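Local coordinates for cofilin (Streptomyces griseoflavus, PDB 5IVU), which probably binds actin as a bacterial member of the ADF/cofilin family, at residues E15-L20 with T114-E119; C63-Y68 with S104-L109. All blocks are in the same frame, centred on the assembly; numbering follows the deposited sequence.

Contact 1. Residues E15-L20 with T114-E119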
loop_
_atom_site.group_PDB
_atom_site.type_symbol
_atom_site.label_atom_id
_atom_site.label_comp_id
_atom_site.label_asym_id
_atom_site.label_seq_id
_atom_site.Cartn_x
_atom_site.Cartn_y
_atom_site.Cartn_z
ATOM N N GLU A 15 8.060 -1.318 -11.469
ATOM C CA GLU A 15 8.726 -0.124 -12.011
ATOM C C GLU A 15 8.476 1.108 -11.164
ATOM O O GLU A 15 9.421 1.802 -10.802
ATOM C CB GLU A 15 8.274 0.169 -13.449
ATOM C CG GLU A 15 8.862 -0.762 -14.503
ATOM C CD GLU A 15 8.276 -0.543 -15.896
ATOM O OE1 GLU A 15 7.627 0.501 -16.140
ATOM O OE2 GLU A 15 8.463 -1.425 -16.755
ATOM N N THR A 16 7.205 1.369 -10.855
ATOM C CA THR A 16 6.824 2.537 -10.049
ATOM C C THR A 16 7.346 2.418 -8.619
ATOM O O THR A 16 7.713 3.417 -8.002
ATOM C CB THR A 16 5.296 2.741 -10.014
ATOM O OG1 THR A 16 4.767 2.617 -11.332
ATOM C CG2 THR A 16 4.937 4.120 -9.484
ATOM N N TYR A 17 7.338 1.202 -8.090
ATOM C CA TYR A 17 7.890 0.916 -6.771
ATOM C C TYR A 17 9.391 1.177 -6.748
ATOM O O TYR A 17 9.895 1.763 -5.783
ATOM C CB TYR A 17 7.593 -0.528 -6.361
ATOM C CG TYR A 17 8.269 -0.933 -5.071
ATOM C CD1 TYR A 17 7.924 -0.332 -3.852
ATOM C CD2 TYR A 17 9.256 -1.924 -5.057
ATOM C CE1 TYR A 17 8.545 -0.712 -2.665
ATOM C CE2 TYR A 17 9.868 -2.308 -3.872
ATOM C CZ TYR A 17 9.508 -1.694 -2.685
ATOM O OH TYR A 17 10.106 -2.054 -1.513
ATOM N N GLN A 18 10.097 0.740 -7.797
ATOM C CA GLN A 18 11.520 1.034 -7.924
ATOM C C GLN A 18 11.753 2.538 -7.991
ATOM O O GLN A 18 12.696 3.030 -7.379
ATOM C CB GLN A 18 12.153 0.339 -9.133
ATOM C CG GLN A 18 12.275 -1.159 -9.011
ATOM C CD GLN A 18 12.798 -1.844 -10.276
ATOM O OE1 GLN A 18 12.606 -1.373 -11.403
ATOM N NE2 GLN A 18 13.472 -2.963 -10.089
ATOM N N GLN A 19 10.879 3.266 -8.681
ATOM C CA GLN A 19 10.945 4.733 -8.715
ATOM C C GLN A 19 10.731 5.365 -7.321
ATOM O O GLN A 19 11.463 6.277 -6.919
ATOM C CB GLN A 19 9.927 5.289 -9.706
ATOM C CG GLN A 19 10.178 6.738 -10.100
ATOM C CD GLN A 19 8.967 7.408 -10.737
ATOM O OE1 GLN A 19 8.873 8.642 -10.760
ATOM N NE2 GLN A 19 8.027 6.600 -11.246
ATOM N N LEU A 20 9.741 4.868 -6.581
ATOM C CA LEU A 20 9.551 5.268 -5.190
ATOM C C LEU A 20 10.815 4.994 -4.375
ATOM O O LEU A 20 11.251 5.835 -3.595
ATOM C CB LEU A 20 8.328 4.562 -4.567
ATOM C CG LEU A 20 7.994 4.836 -3.076
ATOM C CD1 LEU A 20 6.492 4.925 -2.824
ATOM C CD2 LEU A 20 8.590 3.789 -2.148
ATOM N N THR A 114 10.685 -5.756 -3.487
ATOM C CA THR A 114 11.890 -6.096 -2.725
ATOM C C THR A 114 12.177 -5.005 -1.700
ATOM O O THR A 114 12.055 -3.818 -2.000
ATOM C CB THR A 114 13.121 -6.245 -3.659
ATOM O OG1 THR A 114 13.270 -5.077 -4.468
ATOM C CG2 THR A 114 12.974 -7.465 -4.576
ATOM N N GLY A 115 12.569 -5.411 -0.499
ATOM C CA GLY A 115 13.026 -4.475 0.533
ATOM C C GLY A 115 11.947 -3.793 1.352
ATOM O O GLY A 115 12.198 -2.739 1.944
ATOM N N ILE A 116 10.756 -4.390 1.407
ATOM C CA ILE A 116 9.695 -3.908 2.300
ATOM C C ILE A 116 10.142 -4.171 3.740
ATOM O O ILE A 116 10.546 -5.283 4.069
ATOM C CB ILE A 116 8.349 -4.617 2.035
ATOM C CG1 ILE A 116 7.787 -4.263 0.643
ATOM C CG2 ILE A 116 7.335 -4.301 3.128
ATOM C CD1 ILE A 116 7.391 -2.818 0.428
ATOM N N ALA A 117 10.084 -3.137 4.578
ATOM C CA ALA A 117 10.567 -3.209 5.963
ATOM C C ALA A 117 9.465 -3.506 6.966
ATOM O O ALA A 117 9.732 -4.178 7.956
ATOM C CB ALA A 117 11.271 -1.923 6.342
ATOM N N VAL A 118 8.250 -3.001 6.724
ATOM C CA VAL A 118 7.088 -3.283 7.582
ATOM C C VAL A 118 5.827 -3.591 6.775
ATOM O O VAL A 118 5.656 -3.112 5.662
ATOM C CB VAL A 118 6.770 -2.137 8.581
ATOM C CG1 VAL A 118 7.731 -2.137 9.768
ATOM C CG2 VAL A 118 6.800 -0.794 7.895
ATOM N N GLU A 119 4.951 -4.396 7.373
ATOM C CA GLU A 119 3.654 -4.735 6.813
ATOM C C GLU A 119 2.545 -4.351 7.782
ATOM O O GLU A 119 2.672 -4.526 8.993
ATOM C CB GLU A 119 3.549 -6.230 6.552
ATOM C CG GLU A 119 4.543 -6.761 5.540
ATOM C CD GLU A 119 4.504 -8.268 5.467
ATOM O OE1 GLU A 119 4.830 -8.905 6.496
ATOM O OE2 GLU A 119 4.127 -8.799 4.394
#
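Y17 reaches from helix 11-21 to the backbone of T114, in the turn that leads from helix 96-112 into strand 118-122 of the ADF-homology fold. Its phenol OH donates a 2.7 Å hydrogen bond to T114 O. The acceptor lies at the ring edge, in the ring plane, where a phenol O-H prefers to point. Seen from the carbonyl, the bond is less regular: the C=O...OH angle is 132°, and the donor stands 47° above the carbonyl plane. The ring leaves the helix on the side of the turn because chi1 (174°) sets CG opposite the backbone N, and it is buried against L84, V67 and L113. I116 crosses the phenol obliquely, its CD1 methyl lying 3.9 Å from Y17 CE1. A phenylalanine in place of Y17 would keep the ring but would probably leave T114 O without this donor and the turn less firmly held to the helix. T114 uses its side chain differently, OG1 being hydrogen-bonded to K21 NZ near the end of the same helix, so backbone and side chain both tie this residue to helix 11-21. At the phenol tip the I116 methyl closes in as well, CD1 being 3.4 Å from Y17 OH.

Contact 2. Residues C63-Y68 with S104-L109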
loop_
_atom_site.group_PDB
_atom_site.type_symbol
_atom_site.label_atom_id
_atom_site.label_comp_id
_atom_site.label_asym_id
_atom_site.label_seq_id
_atom_site.Cartn_x
_atom_site.Cartn_y
_atom_site.Cartn_z
ATOM N N CYS A 63 -11.190 -2.485 -0.905
ATOM C CA CYS A 63 -9.840 -2.946 -0.604
ATOM C C CYS A 63 -8.816 -2.332 -1.549
ATOM O O CYS A 63 -9.107 -2.056 -2.718
ATOM C CB CYS A 63 -9.738 -4.465 -0.721
ATOM S SG CYS A 63 -10.991 -5.375 0.189
ATOM N N ARG A 64 -7.615 -2.125 -1.018
ATOM C CA ARG A 64 -6.456 -1.712 -1.806
ATOM C C ARG A 64 -5.221 -2.353 -1.192
ATOM O O ARG A 64 -5.264 -2.845 -0.060
ATOM C CB ARG A 64 -6.277 -0.174 -1.815
ATOM C CG ARG A 64 -7.353 0.611 -2.545
ATOM C CD ARG A 64 -7.310 0.427 -4.056
ATOM N NE ARG A 64 -8.626 0.109 -4.631
ATOM C CZ ARG A 64 -9.552 0.985 -5.034
ATOM N NH1 ARG A 64 -9.369 2.296 -4.950
ATOM N NH2 ARG A 64 -10.694 0.541 -5.526
ATOM N N TRP A 65 -4.134 -2.354 -1.957
ATOM C CA TRP A 65 -2.790 -2.442 -1.390
ATOM C C TRP A 65 -2.104 -1.100 -1.579
ATOM O O TRP A 65 -2.479 -0.320 -2.450
ATOM C CB TRP A 65 -1.945 -3.528 -2.052
ATOM C CG TRP A 65 -2.589 -4.869 -2.138
ATOM C CD1 TRP A 65 -2.710 -5.786 -1.143
ATOM C CD2 TRP A 65 -3.168 -5.457 -3.298
ATOM N NE1 TRP A 65 -3.347 -6.901 -1.606
ATOM C CE2 TRP A 65 -3.637 -6.727 -2.931
ATOM C CE3 TRP A 65 -3.335 -5.030 -4.622
ATOM C CZ2 TRP A 65 -4.269 -7.588 -3.834
ATOM C CZ3 TRP A 65 -3.971 -5.885 -5.525
ATOM C CH2 TRP A 65 -4.429 -7.149 -5.118
ATOM N N ALA A 66 -1.097 -0.834 -0.759
ATOM C CA ALA A 66 -0.302 0.370 -0.932
ATOM C C ALA A 66 1.097 0.151 -0.441
ATOM O O ALA A 66 1.342 -0.751 0.358
ATOM C CB ALA A 66 -0.923 1.535 -0.195
ATOM N N VAL A 67 2.008 0.984 -0.933
ATOM C CA VAL A 67 3.336 1.119 -0.353
ATOM C C VAL A 67 3.507 2.579 0.064
ATOM O O VAL A 67 3.126 3.482 -0.677
ATOM C CB VAL A 67 4.439 0.676 -1.330
ATOM C CG1 VAL A 67 5.815 1.039 -0.793
ATOM C CG2 VAL A 67 4.342 -0.825 -1.551
ATOM N N TYR A 68 4.053 2.786 1.264
ATOM C CA TYR A 68 4.275 4.115 1.809
ATOM C C TYR A 68 5.714 4.215 2.293
ATOM O O TYR A 68 6.192 3.336 3.004
ATOM C CB TYR A 68 3.308 4.408 2.976
ATOM C CG TYR A 68 3.242 5.883 3.293
ATOM C CD1 TYR A 68 4.163 6.472 4.163
ATOM C CD2 TYR A 68 2.290 6.701 2.689
ATOM C CE1 TYR A 68 4.126 7.834 4.437
ATOM C CE2 TYR A 68 2.242 8.059 2.957
ATOM C CZ TYR A 68 3.165 8.626 3.825
ATOM O OH TYR A 68 3.137 9.973 4.107
ATOM N N SER A 104 -6.410 -13.432 -1.938
ATOM C CA SER A 104 -5.797 -14.496 -2.750
ATOM C C SER A 104 -4.791 -13.991 -3.805
ATOM O O SER A 104 -4.031 -14.784 -4.348
ATOM C CB SER A 104 -6.873 -15.387 -3.400
ATOM O OG SER A 104 -7.810 -14.639 -4.146
ATOM N N SER A 105 -4.798 -12.692 -4.103
ATOM C CA SER A 105 -3.792 -12.088 -4.981
ATOM C C SER A 105 -2.662 -11.344 -4.244
ATOM O O SER A 105 -1.643 -11.047 -4.857
ATOM C CB SER A 105 -4.475 -11.150 -5.976
ATOM O OG SER A 105 -5.237 -11.906 -6.902
ATOM N N LYS A 106 -2.839 -11.030 -2.957
ATOM C CA LYS A 106 -1.870 -10.212 -2.198
ATOM C C LYS A 106 -0.416 -10.618 -2.419
ATOM O O LYS A 106 0.396 -9.806 -2.850
ATOM C CB LYS A 106 -2.167 -10.262 -0.692
ATOM C CG LYS A 106 -1.392 -9.238 0.128
ATOM C CD LYS A 106 -1.205 -9.671 1.574
ATOM C CE LYS A 106 0.020 -10.550 1.765
ATOM N NZ LYS A 106 0.541 -10.466 3.160
ATOM N N ASP A 107 -0.117 -11.884 -2.134
ATOM C CA ASP A 107 1.259 -12.405 -2.139
ATOM C C ASP A 107 1.957 -12.294 -3.483
ATOM O O ASP A 107 3.178 -12.204 -3.518
ATOM C CB ASP A 107 1.297 -13.864 -1.673
ATOM C CG ASP A 107 0.974 -14.010 -0.196
ATOM O OD1 ASP A 107 1.763 -13.519 0.632
ATOM O OD2 ASP A 107 -0.082 -14.597 0.132
ATOM N N ILE A 108 1.191 -12.299 -4.575
ATOM C CA ILE A 108 1.742 -12.069 -5.911
ATOM C C ILE A 108 2.439 -10.708 -5.942
ATOM O O ILE A 108 3.628 -10.624 -6.244
ATOM C CB ILE A 108 0.657 -12.104 -7.011
ATOM C CG1 ILE A 108 0.016 -13.495 -7.114
ATOM C CG2 ILE A 108 1.254 -11.709 -8.360
ATOM C CD1 ILE A 108 -1.248 -13.539 -7.957
ATOM N N LEU A 109 1.697 -9.663 -5.582
ATOM C CA LEU A 109 2.233 -8.301 -5.488
ATOM C C LEU A 109 3.313 -8.173 -4.413
ATOM O O LEU A 109 4.364 -7.594 -4.663
ATOM C CB LEU A 109 1.103 -7.283 -5.234
ATOM C CG LEU A 109 1.449 -5.820 -4.895
ATOM C CD1 LEU A 109 2.369 -5.169 -5.928
ATOM C CD2 LEU A 109 0.175 -5.004 -4.739
#
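W65 projects from central strand 64-72 against helix 96-112, where S105, K106 and L109 meet its indole; this is sheet-to-helix packing in the ADF-homology fold. The short segments run nearly parallel, with 22° between their directions and 10.4 Å between axes. The contact is by van der Waals packing; no hydrogen bond joins the segments. L109 brings one branch, CD2, to the benzo side of the indole, 3.5 Å from W65 CE3, and the same methyl lies 3.7 Å from W65 CB. K106 meets the pyrrole side with the base of its chain, while its bend at chi3 (86°) carries the amine away from the indole. S105 adds a looser touch, its CB 4.1 Å from W65 CH2. Around this first shell, Y102 of the same helix meets the W65 ring with planes about 35° apart, and I40 touches W65, S105 and L109 alike. The strand itself is fixed by backbone bonds on two sides, W65 pairing with F31 and A66 with V87. At the helix kink, I108 N makes a weak 3.1 Å bond to S105 O. On the pyrrole side, the closest approach is that of K106 CG to W65 NE1, at 3.5 Å.

Contacts 1 and 2 use two helices packed against one mixed sheet, and their centres are 12 Å apart. Strand 64-72 serves both: V67, two residues after W65, packs on the side chains of contact 1, its CG1 lying 3.7 Å from Y17 CE1 and its CG2 4.1 Å from I116 CD1. Chain connectivity supplies a second link, since helix 96-112, which provides S104-L109, is followed, after L113, by T114-E119, which leads into strand 118-122. F86 of strand 81-89 is also shared, touching I116 in contact 1 and K106 in contact 2. No ligand or bound actin marks a functional site here.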